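Local coordinates for molybdate-binding protein MolA (Haemophilus influenzae, PDB 3PSH) that binds molybdate and tungstate in the periplasm, but not sulfate or phosphate, as the solute-binding component of the low-affinity molybdate importer MolBCA, at residues A[188-193]-A[241-246]; A[236-241]-A[261-266]; A[24-29]-A[276-281]; A[193-198]-A[213-218]. All blocks are in the same frame, centred on the assembly; numbering follows the deposited sequence.

Contact 1 (A[188-193]-A[241-246]); sequences MANPDL and QDRYPD. With MOO (molybdate ion), chain B.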
# COMPACT_ATOMS: atom_id res chain seq x y z
N MET A 188 0.49 6.93 -13.14
CA MET A 188 1.24 5.87 -12.49
C MET A 188 1.49 4.72 -13.50
O MET A 188 0.58 4.03 -13.88
CB MET A 188 0.45 5.44 -11.22
CG MET A 188 1.00 4.24 -10.58
SD MET A 188 2.75 4.31 -10.12
CE MET A 188 2.71 5.52 -9.05
N ALA A 189 2.73 4.51 -13.86
CA ALA A 189 3.05 3.44 -14.86
C ALA A 189 3.62 2.20 -14.13
O ALA A 189 4.68 2.23 -13.54
CB ALA A 189 4.12 4.01 -15.87
N ASN A 190 2.80 1.15 -14.07
CA ASN A 190 3.17 -0.18 -13.58
C ASN A 190 3.61 -1.06 -14.76
O ASN A 190 3.40 -0.67 -15.93
CB ASN A 190 2.01 -0.80 -12.78
CG ASN A 190 2.06 -0.43 -11.33
OD1 ASN A 190 2.13 0.73 -10.99
ND2 ASN A 190 2.06 -1.45 -10.46
N PRO A 191 4.24 -2.21 -14.48
CA PRO A 191 4.76 -3.12 -15.55
C PRO A 191 3.69 -3.48 -16.54
O PRO A 191 2.45 -3.44 -16.28
CB PRO A 191 5.21 -4.35 -14.76
CG PRO A 191 5.72 -3.74 -13.51
CD PRO A 191 4.63 -2.70 -13.16
N ASP A 192 4.13 -3.71 -17.78
CA ASP A 192 3.18 -4.20 -18.79
C ASP A 192 1.89 -3.35 -19.03
O ASP A 192 0.81 -3.92 -19.01
CB ASP A 192 2.84 -5.66 -18.45
CG ASP A 192 4.08 -6.51 -18.44
OD1 ASP A 192 4.86 -6.41 -19.42
OD2 ASP A 192 4.32 -7.22 -17.43
N LEU A 193 2.03 -2.02 -19.16
CA LEU A 193 0.94 -1.04 -19.36
C LEU A 193 -0.19 -1.15 -18.31
O LEU A 193 -1.35 -0.87 -18.58
CB LEU A 193 0.38 -1.00 -20.79
CG LEU A 193 1.10 0.04 -21.68
CD1 LEU A 193 0.80 -0.53 -23.12
CD2 LEU A 193 0.48 1.40 -21.49
N GLN A 241 6.52 3.09 -9.32
CA GLN A 241 6.68 2.56 -7.96
C GLN A 241 8.07 2.02 -7.77
O GLN A 241 8.54 1.32 -8.70
CB GLN A 241 5.66 1.41 -7.78
CG GLN A 241 4.18 1.95 -7.78
CD GLN A 241 3.08 0.88 -7.70
OE1 GLN A 241 3.34 -0.36 -7.86
NE2 GLN A 241 1.85 1.34 -7.42
N ASP A 242 8.65 2.25 -6.58
CA ASP A 242 10.02 1.83 -6.26
C ASP A 242 10.24 0.32 -6.44
O ASP A 242 11.36 -0.12 -6.87
CB ASP A 242 10.40 2.18 -4.83
CG ASP A 242 11.87 1.94 -4.53
OD1 ASP A 242 12.73 2.49 -5.30
OD2 ASP A 242 12.17 1.25 -3.54
N ARG A 243 9.17 -0.47 -6.21
CA ARG A 243 9.35 -1.96 -6.39
C ARG A 243 9.47 -2.42 -7.84
O ARG A 243 9.79 -3.60 -8.06
CB ARG A 243 8.20 -2.73 -5.76
CG ARG A 243 6.80 -2.26 -6.29
CD ARG A 243 5.62 -2.99 -5.48
NE ARG A 243 4.36 -2.41 -6.02
CZ ARG A 243 3.12 -2.71 -5.53
NH1 ARG A 243 3.05 -3.66 -4.56
NH2 ARG A 243 1.99 -2.18 -6.02
N TYR A 244 9.18 -1.51 -8.81
CA TYR A 244 9.28 -1.81 -10.23
C TYR A 244 10.22 -0.86 -10.97
O TYR A 244 9.86 -0.24 -11.95
CB TYR A 244 7.91 -1.78 -10.83
CG TYR A 244 6.94 -2.81 -10.23
CD1 TYR A 244 7.34 -4.15 -10.02
CD2 TYR A 244 5.63 -2.46 -9.82
CE1 TYR A 244 6.45 -5.10 -9.47
CE2 TYR A 244 4.69 -3.47 -9.34
CZ TYR A 244 5.14 -4.75 -9.13
OH TYR A 244 4.31 -5.76 -8.62
N PRO A 245 11.47 -0.80 -10.55
CA PRO A 245 12.36 0.20 -11.08
C PRO A 245 12.65 0.02 -12.57
O PRO A 245 12.93 1.04 -13.25
CB PRO A 245 13.64 -0.06 -10.30
CG PRO A 245 13.61 -1.53 -9.95
CD PRO A 245 12.14 -1.73 -9.62
N ASP A 246 12.56 -1.22 -13.10
CA ASP A 246 12.80 -1.45 -14.56
C ASP A 246 11.83 -0.66 -15.44
O ASP A 246 12.08 -0.44 -16.68
CB ASP A 246 12.68 -2.95 -14.90
CG ASP A 246 13.78 -3.83 -14.26
OD1 ASP A 246 14.77 -3.30 -13.66
OD2 ASP A 246 13.65 -5.08 -14.42
MO MOO B . -1.25 -2.76 -4.17
O1 MOO B . -0.95 -1.64 -5.40
O2 MOO B . -2.59 -3.77 -4.56
O3 MOO B . -1.63 -1.94 -2.73
O4 MOO B . 0.22 -3.54 -3.86
O HOH W 1 5.14 1.34 -11.10
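Gln241 CG lies anti to the carbonyl carbon (chi1 -68°) and the chain runs on extended, carrying its amide up to Asn190, while Tyr244, with the same first torsion (chi1 -61°), sets its ring against Pro191. Gln241 OE1 takes three N-H groups. Asn190 ND2 donates to Gln241 OE1 over 3.1 Å from well above the carbonyl plane, the two amide planes standing nearly perpendicular. Arg243 grips the same oxygen side-on, its NE and NH2 each 2.9 Å from Gln241 OE1, which lies in the guanidinium plane. Arg243 NH1 reaches molybdate O4 at 2.9 Å; NH1 also donates to Gln51 O. NH2 donates to O1 and O4. Pro191 packs over one face of the Tyr244 ring in a CH-pi contact, CG 3.9 Å from the ring centroid, and Arg243 CG lies over the centre of the opposite face. Met188 SD touches Gln241 CG at 3.6 Å, the side chains crossing at about a right angle. One water joins the backbones, donating to Ala189 O and accepting from Gln241 N. Both segments are loops following parallel strands, 184-188 and 237-240, and Gln241 to Tyr244 form a type I beta turn. Gln241 is thus a second-shell residue: its oxygen, together with Gln51 O and the anion, helps hold the guanidinium in place, and its partial negative charge probably offsets some of the arginine's positive charge.

Contact 2 (A[236-241]-A[261-266]); sequences AVILVQ and QALKDK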
# COMPACT_ATOMS: atom_id res chain seq x y z
N ALA A 236 1.49 15.17 -17.53
CA ALA A 236 2.65 16.07 -17.32
C ALA A 236 3.83 15.41 -16.58
O ALA A 236 5.04 15.71 -16.78
CB ALA A 236 2.22 17.33 -16.50
N VAL A 237 3.46 14.41 -15.76
CA VAL A 237 4.41 13.76 -14.84
C VAL A 237 4.06 12.24 -14.89
O VAL A 237 2.89 11.89 -14.82
CB VAL A 237 4.23 14.26 -13.46
CG1 VAL A 237 5.14 13.46 -12.54
CG2 VAL A 237 4.68 15.73 -13.32
N ILE A 238 5.07 11.42 -15.00
CA ILE A 238 4.91 9.95 -14.87
C ILE A 238 5.64 9.47 -13.65
O ILE A 238 6.76 9.85 -13.41
CB ILE A 238 5.27 9.15 -16.15
CG1 ILE A 238 4.28 9.38 -17.25
CG2 ILE A 238 5.40 7.62 -15.93
CD1 ILE A 238 4.89 8.90 -18.69
N LEU A 239 4.95 8.65 -12.81
CA LEU A 239 5.53 8.11 -11.59
C LEU A 239 5.60 6.60 -11.76
O LEU A 239 4.77 6.01 -12.49
CB LEU A 239 4.67 8.49 -10.34
CG LEU A 239 4.58 10.07 -10.19
CD1 LEU A 239 3.65 10.35 -9.10
CD2 LEU A 239 6.04 10.67 -9.81
N VAL A 240 6.68 6.07 -11.16
CA VAL A 240 6.91 4.63 -11.14
C VAL A 240 7.13 4.22 -9.68
O VAL A 240 7.77 4.89 -8.91
CB VAL A 240 8.12 4.22 -12.02
CG1 VAL A 240 8.46 2.70 -11.91
CG2 VAL A 240 7.80 4.51 -13.52
N GLN A 241 6.52 3.09 -9.32
CA GLN A 241 6.68 2.56 -7.96
C GLN A 241 8.07 2.02 -7.77
O GLN A 241 8.54 1.32 -8.70
CB GLN A 241 5.66 1.41 -7.78
CG GLN A 241 4.18 1.95 -7.78
CD GLN A 241 3.08 0.88 -7.70
OE1 GLN A 241 3.34 -0.36 -7.86
NE2 GLN A 241 1.85 1.34 -7.42
N GLN A 261 3.99 14.41 -22.89
CA GLN A 261 4.46 15.59 -22.18
C GLN A 261 5.47 15.25 -21.09
O GLN A 261 6.56 15.78 -21.07
CB GLN A 261 3.29 16.44 -21.66
CG GLN A 261 3.63 17.82 -20.98
CD GLN A 261 2.40 18.38 -20.14
OE1 GLN A 261 1.23 17.80 -20.14
NE2 GLN A 261 2.68 19.48 -19.35
N ALA A 262 5.20 14.29 -20.19
CA ALA A 262 6.25 13.95 -19.22
C ALA A 262 7.60 13.49 -19.83
O ALA A 262 8.64 13.68 -19.22
CB ALA A 262 5.71 12.83 -18.19
N LEU A 263 7.56 12.73 -20.91
CA LEU A 263 8.83 12.30 -21.56
C LEU A 263 9.65 13.55 -22.01
O LEU A 263 10.89 13.67 -21.67
CB LEU A 263 8.55 11.32 -22.69
CG LEU A 263 8.54 9.82 -22.25
CD1 LEU A 263 9.85 9.40 -21.54
CD2 LEU A 263 7.36 9.50 -21.34
N LYS A 264 8.93 14.35 -22.82
CA LYS A 264 9.50 15.59 -23.43
C LYS A 264 10.16 16.43 -22.33
O LYS A 264 11.21 17.09 -22.60
CB LYS A 264 8.44 16.45 -24.16
CG LYS A 264 7.94 15.82 -25.47
CD LYS A 264 6.54 16.44 -25.70
CE LYS A 264 6.24 16.70 -27.14
NZ LYS A 264 4.79 17.01 -27.35
N ASP A 265 9.52 16.47 -21.13
CA ASP A 265 9.89 17.37 -20.04
C ASP A 265 10.86 16.73 -19.00
O ASP A 265 11.29 17.41 -18.04
CB ASP A 265 8.64 18.03 -19.28
CG ASP A 265 7.89 19.00 -20.13
OD1 ASP A 265 8.61 19.58 -21.01
OD2 ASP A 265 6.67 19.28 -19.94
N LYS A 266 11.16 15.44 -19.26
CA LYS A 266 12.07 14.61 -18.46
C LYS A 266 11.53 14.52 -17.08
O LYS A 266 12.20 14.80 -16.06
CB LYS A 266 13.46 15.21 -18.41
CG LYS A 266 13.94 15.37 -19.80
CD LYS A 266 15.40 15.48 -19.96
CE LYS A 266 15.59 15.07 -21.40
NZ LYS A 266 16.98 14.83 -21.67
O HOH W 2 5.35 18.25 -18.00
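Ala236 O, just before strand 237-240, is met by both a water and helix 261-264: the water donates to Ala236 O over 2.8 Å, and Ala262 CA approaches the same oxygen in a CA-H...O contact. That water also donates to Asp265 OD2 at 2.6 Å, so a single bridge ties the start of the strand to Asp265 at the end of the helical turn. The setting is one of the two four-stranded parallel sheets of this periplasmic binding protein, with the chain passing from strand 237-240 through helices 247-252 and 261-264 to its parallel neighbour, strand 268-270, a beta-alpha-beta crossover. Ala262 carries the close approach. Its CB points toward the strand and sits 3.5 Å from Ile238 N, with Ile238 CG1 a little farther off, and its small side chain lets the backbones come within 4.6 Å, CA to CA, at Ala236 and Ala262. The Gln261 side chain extends to Ala236, its terminal group lying against Ala236 CA and CB. Lys266, with positive phi, is the first residue beyond the helix and completes a Schellman motif, its N bonded to Leu263 O. Leu263 also packs on Ile251 and Leu252 of helix 247-252. Ile238 CG1 is anti to the carbonyl carbon (chi1 -69°), and from it CD1 extends to Leu263 CD2 at 3.7 Å, the two side chains crossing obliquely.

Contact 3 (A[24-29]-A[276-281]); sequences LQHQTL and KAWGYP. With MOO (molybdate ion), chain B.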
# COMPACT_ATOMS: atom_id res chain seq x y z
N LEU A 24 -0.76 -13.65 4.50
CA LEU A 24 -0.88 -13.84 3.02
C LEU A 24 -1.22 -12.58 2.23
O LEU A 24 -2.02 -12.60 1.27
CB LEU A 24 -1.84 -15.04 2.69
CG LEU A 24 -1.43 -16.44 3.35
CD1 LEU A 24 -2.44 -17.47 2.87
CD2 LEU A 24 0.05 -16.83 3.05
N GLN A 25 -0.73 -11.45 2.72
CA GLN A 25 -1.02 -10.13 2.11
C GLN A 25 0.20 -9.28 2.45
O GLN A 25 0.57 -9.20 3.65
CB GLN A 25 -2.29 -9.55 2.74
CG GLN A 25 -2.79 -8.31 1.89
CD GLN A 25 -3.53 -7.28 2.67
OE1 GLN A 25 -4.68 -6.92 2.29
NE2 GLN A 25 -2.96 -6.83 3.78
N HIS A 26 0.88 -8.62 1.47
CA HIS A 26 2.03 -7.77 1.67
C HIS A 26 1.74 -6.49 2.46
O HIS A 26 2.55 -6.04 3.24
CB HIS A 26 2.71 -7.39 0.33
CG HIS A 26 1.76 -6.86 -0.72
ND1 HIS A 26 0.73 -7.61 -1.24
CD2 HIS A 26 1.73 -5.68 -1.39
CE1 HIS A 26 0.08 -6.92 -2.18
NE2 HIS A 26 0.63 -5.72 -2.22
N GLN A 27 0.51 -5.99 2.32
CA GLN A 27 0.17 -4.74 3.03
C GLN A 27 0.15 -5.00 4.53
O GLN A 27 0.74 -4.26 5.34
CB GLN A 27 -1.16 -4.14 2.62
CG GLN A 27 -0.97 -3.73 1.11
CD GLN A 27 -1.55 -4.70 0.16
OE1 GLN A 27 -1.68 -5.90 0.42
NE2 GLN A 27 -1.90 -4.16 -1.04
N THR A 28 -0.56 -6.07 4.90
CA THR A 28 -0.56 -6.39 6.33
C THR A 28 0.89 -6.77 6.79
O THR A 28 1.27 -6.41 7.90
CB THR A 28 -1.43 -7.60 6.58
OG1 THR A 28 -2.81 -7.25 6.42
CG2 THR A 28 -1.19 -8.17 7.97
N LEU A 29 1.69 -7.48 5.97
CA LEU A 29 3.05 -7.83 6.34
C LEU A 29 3.83 -6.56 6.68
O LEU A 29 4.52 -6.54 7.67
CB LEU A 29 3.72 -8.68 5.20
CG LEU A 29 5.14 -9.20 5.49
CD1 LEU A 29 5.20 -9.86 6.94
CD2 LEU A 29 5.41 -10.23 4.40
N LYS A 276 4.74 4.91 -1.33
CA LYS A 276 3.94 3.87 -2.03
C LYS A 276 2.61 4.39 -2.61
O LYS A 276 1.61 4.54 -1.89
CB LYS A 276 3.67 2.73 -1.05
CG LYS A 276 4.98 2.25 -0.49
CD LYS A 276 4.65 1.02 0.48
CE LYS A 276 5.92 0.12 0.69
NZ LYS A 276 6.89 0.86 1.54
N ALA A 277 2.65 4.69 -3.91
CA ALA A 277 1.35 5.05 -4.51
C ALA A 277 0.62 3.82 -4.97
O ALA A 277 0.27 3.68 -6.12
CB ALA A 277 1.52 6.05 -5.65
N TRP A 278 0.25 3.05 -3.96
CA TRP A 278 -0.21 1.70 -4.23
C TRP A 278 -1.75 1.75 -4.24
O TRP A 278 -2.40 2.74 -3.91
CB TRP A 278 0.21 0.84 -3.03
CG TRP A 278 1.60 0.43 -3.06
CD1 TRP A 278 2.62 0.84 -4.00
CD2 TRP A 278 2.22 -0.50 -2.17
NE1 TRP A 278 3.80 0.20 -3.69
CE2 TRP A 278 3.56 -0.66 -2.61
CE3 TRP A 278 1.75 -1.30 -1.09
CZ2 TRP A 278 4.46 -1.56 -1.95
CZ3 TRP A 278 2.63 -2.22 -0.50
CH2 TRP A 278 3.98 -2.28 -0.87
N GLY A 279 -2.37 0.65 -4.65
CA GLY A 279 -3.84 0.66 -4.62
C GLY A 279 -4.40 0.66 -3.20
O GLY A 279 -5.52 1.08 -2.99
N TYR A 280 -3.59 0.25 -2.24
CA TYR A 280 -3.90 0.29 -0.77
C TYR A 280 -3.03 1.37 -0.05
O TYR A 280 -1.78 1.40 -0.29
CB TYR A 280 -3.57 -1.10 -0.09
CG TYR A 280 -4.53 -2.21 -0.48
CD1 TYR A 280 -5.40 -2.81 0.47
CD2 TYR A 280 -4.50 -2.72 -1.77
CE1 TYR A 280 -6.29 -3.87 0.10
CE2 TYR A 280 -5.40 -3.73 -2.17
CZ TYR A 280 -6.24 -4.32 -1.20
OH TYR A 280 -7.10 -5.33 -1.67
N PRO A 281 -3.57 2.06 0.99
CA PRO A 281 -2.80 3.05 1.71
C PRO A 281 -1.84 2.32 2.70
O PRO A 281 -2.25 1.31 3.33
CB PRO A 281 -3.86 3.77 2.49
CG PRO A 281 -4.98 2.67 2.86
CD PRO A 281 -4.99 1.95 1.51
MO MOO B . -1.25 -2.76 -4.17
O1 MOO B . -0.95 -1.64 -5.40
O2 MOO B . -2.59 -3.77 -4.56
O3 MOO B . -1.63 -1.94 -2.73
O4 MOO B . 0.22 -3.54 -3.86
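The molybdate pocket draws His26 and Gln27 together with Trp278 and Tyr280, residues about 250 positions apart in sequence. His26 CD2 touches Trp278 CZ3 at 3.7 Å; the two rings meet obliquely. His26 CG sits between the backbone N and the carbonyl carbon (chi1 50°), and the imidazole meets the anion edge-on: NE2 donates to molybdate O4 at 2.8 Å, nearly straight, with the oxygen in the ring plane. Gln27 bends at chi2 (100°), which brings CD over one face of the Tyr280 ring, toward the rim. From there Gln27 NE2 lies 3.1 Å from Tyr280 CD2 and donates to molybdate O3 at 2.8 Å. In this class of periplasmic binding protein the ligand sits in the cleft between two lobes, here each built on a four-stranded parallel sheet. His26 and Gln27 open helix 26-34, which follows strand 21-24 of one sheet, while 276-281 is a loop after strand 268-270 of the other. That loop presents main-chain donors: Gly279 N gives a bond to O1 that is almost linear at 176°, and Tyr280 N bonds O3 at 3.0 Å. O3 is therefore shared by a side-chain amide and a backbone amide. Trp278 lies against the ion as well, with CB 3.3 Å from O3 and O4 over one face of the indole, toward its rim; Lys276 CD packs on the opposite face. Arg243 forms a cation-pi pair with Trp278, and Tyr280 OH is held by Asn92 OD1.

Contact 4 (A[193-198]-A[213-218]); sequences LGTYGS and NVAAAT. With MOO (molybdate ion), chain B.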
# COMPACT_ATOMS: atom_id res chain seq x y z
N LEU A 193 2.03 -2.02 -19.16
CA LEU A 193 0.94 -1.04 -19.36
C LEU A 193 -0.19 -1.15 -18.31
O LEU A 193 -1.35 -0.87 -18.58
CB LEU A 193 0.38 -1.00 -20.79
CG LEU A 193 1.10 0.04 -21.68
CD1 LEU A 193 0.80 -0.53 -23.12
CD2 LEU A 193 0.48 1.40 -21.49
N GLY A 194 0.22 -1.50 -17.11
CA GLY A 194 -0.75 -1.56 -15.97
C GLY A 194 -0.84 -0.14 -15.36
O GLY A 194 0.15 0.60 -15.29
N THR A 195 -2.04 0.24 -14.91
CA THR A 195 -2.13 1.52 -14.11
C THR A 195 -3.21 1.37 -13.10
O THR A 195 -3.94 0.31 -13.09
CB THR A 195 -2.33 2.76 -15.03
OG1 THR A 195 -2.09 3.92 -14.24
CG2 THR A 195 -3.80 2.89 -15.47
N TYR A 196 -3.40 2.37 -12.27
CA TYR A 196 -4.56 2.36 -11.32
C TYR A 196 -5.50 3.45 -11.68
O TYR A 196 -5.13 4.64 -11.89
CB TYR A 196 -4.12 2.65 -9.88
CG TYR A 196 -3.13 1.64 -9.34
CD1 TYR A 196 -3.48 0.66 -8.35
CD2 TYR A 196 -1.74 1.68 -9.72
CE1 TYR A 196 -2.45 -0.23 -7.77
CE2 TYR A 196 -0.82 0.76 -9.22
CZ TYR A 196 -1.14 -0.24 -8.27
OH TYR A 196 -0.17 -1.04 -7.73
N GLY A 197 -6.75 3.10 -11.69
CA GLY A 197 -7.73 4.06 -11.95
C GLY A 197 -8.49 4.43 -10.65
O GLY A 197 -7.92 4.48 -9.56
N SER A 198 -9.83 4.61 -10.71
CA SER A 198 -10.63 4.99 -9.56
C SER A 198 -10.68 3.88 -8.45
O SER A 198 -10.37 2.69 -8.74
CB SER A 198 -12.11 5.38 -9.94
OG SER A 198 -12.71 4.17 -10.50
N ASN A 213 -4.75 12.01 -10.76
CA ASN A 213 -4.46 10.77 -11.46
C ASN A 213 -5.21 10.80 -12.80
O ASN A 213 -6.45 10.57 -12.80
CB ASN A 213 -4.90 9.53 -10.59
CG ASN A 213 -4.71 8.23 -11.31
OD1 ASN A 213 -4.25 8.20 -12.44
ND2 ASN A 213 -4.96 7.10 -10.61
N VAL A 214 -4.50 11.00 -13.95
CA VAL A 214 -5.23 11.13 -15.24
C VAL A 214 -6.13 9.93 -15.61
O VAL A 214 -7.14 10.13 -16.29
CB VAL A 214 -4.24 11.42 -16.40
CG1 VAL A 214 -3.41 12.60 -15.99
CG2 VAL A 214 -3.30 10.25 -16.63
N ALA A 215 -5.79 8.74 -15.11
CA ALA A 215 -6.51 7.47 -15.47
C ALA A 215 -7.82 7.32 -14.68
O ALA A 215 -8.70 6.54 -15.10
CB ALA A 215 -5.67 6.30 -15.15
N ALA A 216 -7.97 8.05 -13.56
CA ALA A 216 -9.04 7.71 -12.58
C ALA A 216 -10.48 8.04 -12.98
O ALA A 216 -11.45 7.54 -12.37
CB ALA A 216 -8.72 8.36 -11.28
N ALA A 217 -10.64 8.95 -13.94
CA ALA A 217 -11.97 9.23 -14.51
C ALA A 217 -12.59 8.15 -15.42
O ALA A 217 -13.84 8.17 -15.64
CB ALA A 217 -11.91 10.52 -15.28
N THR A 218 -11.75 7.28 -16.02
CA THR A 218 -12.17 6.36 -17.11
C THR A 218 -11.79 4.87 -16.82
O THR A 218 -12.40 3.96 -17.35
CB THR A 218 -11.73 6.81 -18.59
OG1 THR A 218 -10.31 6.68 -18.76
CG2 THR A 218 -12.13 8.27 -18.97
MO MOO B . -1.25 -2.76 -4.17
O1 MOO B . -0.95 -1.64 -5.40
O2 MOO B . -2.59 -3.77 -4.56
O3 MOO B . -1.63 -1.94 -2.73
O4 MOO B . 0.22 -3.54 -3.86
O HOH W 3 -2.35 6.61 -13.51
O HOH W 4 -6.63 6.48 -8.24
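Tyr196 faces two ways at once: its backbone O is held by the side chain of Asn213, while its phenol runs off to the molybdate. Asn213 ND2 donates to Tyr196 O at 2.8 Å with an N-H...O angle of 157°; the oxygen lies in the amide plane, but the nitrogen stands above the plane of the carbonyl. CG of Asn213 is anti to its backbone N (chi1 176°), and the other end of the amide serves its own segment, OD1 accepting from Ala215 N in an Asx turn at the start of a type I turn. Two waters extend the link. One donates to Thr195 OG1 and to Asn213 OD1, the latter at 2.7 Å; the other accepts from Asn213 ND2 and lies close to Gly197 O. Thr195 OG1 also bonds Met188 O. Apolar contact is slight: Ala215 CB touches Thr195 CG2 at 3.9 Å and lies against Tyr196 O. Gly197 and Ala216 approach to 3.9 Å between CA atoms, and next to them Ser198 CB rests 3.3 Å from Ala216 O. Far from the turn, Tyr196 OH donates to molybdate O1 at 2.5 Å, a short bond, with O1 near the ring plane, and is also bonded by Gln241 NE2. Strand 194-196 pairs antiparallel with strand 222-224, whose Phe222 meets the Tyr196 ring edge-to-face; segment 213-218 leaves edge strand 211-213 and packs on Trp233 of helix 227-233, while Asn213 touches Met206 of helix 201-208.

Contacts 1, 3 and 4 converge on one molybdate ion, whereas contact 2 lies at the far end of strand 237-240, with no ligand contact. Contact 3 lies near the centre of the chain and joins the two lobes; the other three lie within one lobe. Contacts 1 and 2 share Gln241, which is central to contact 1 but lies beyond the strand and takes no part in contact 2. Gln241 NE2 reaches Ala277 O of contact 3 and Tyr196 OH of contact 4. Contacts 3 and 4 are buried, contacts 1 and 2 partly so. Side-chain hydrogen bonds cross contacts 1 and 4, while contact 2 combines apolar packing with one water bridge and contact 3 meets largely through the anion.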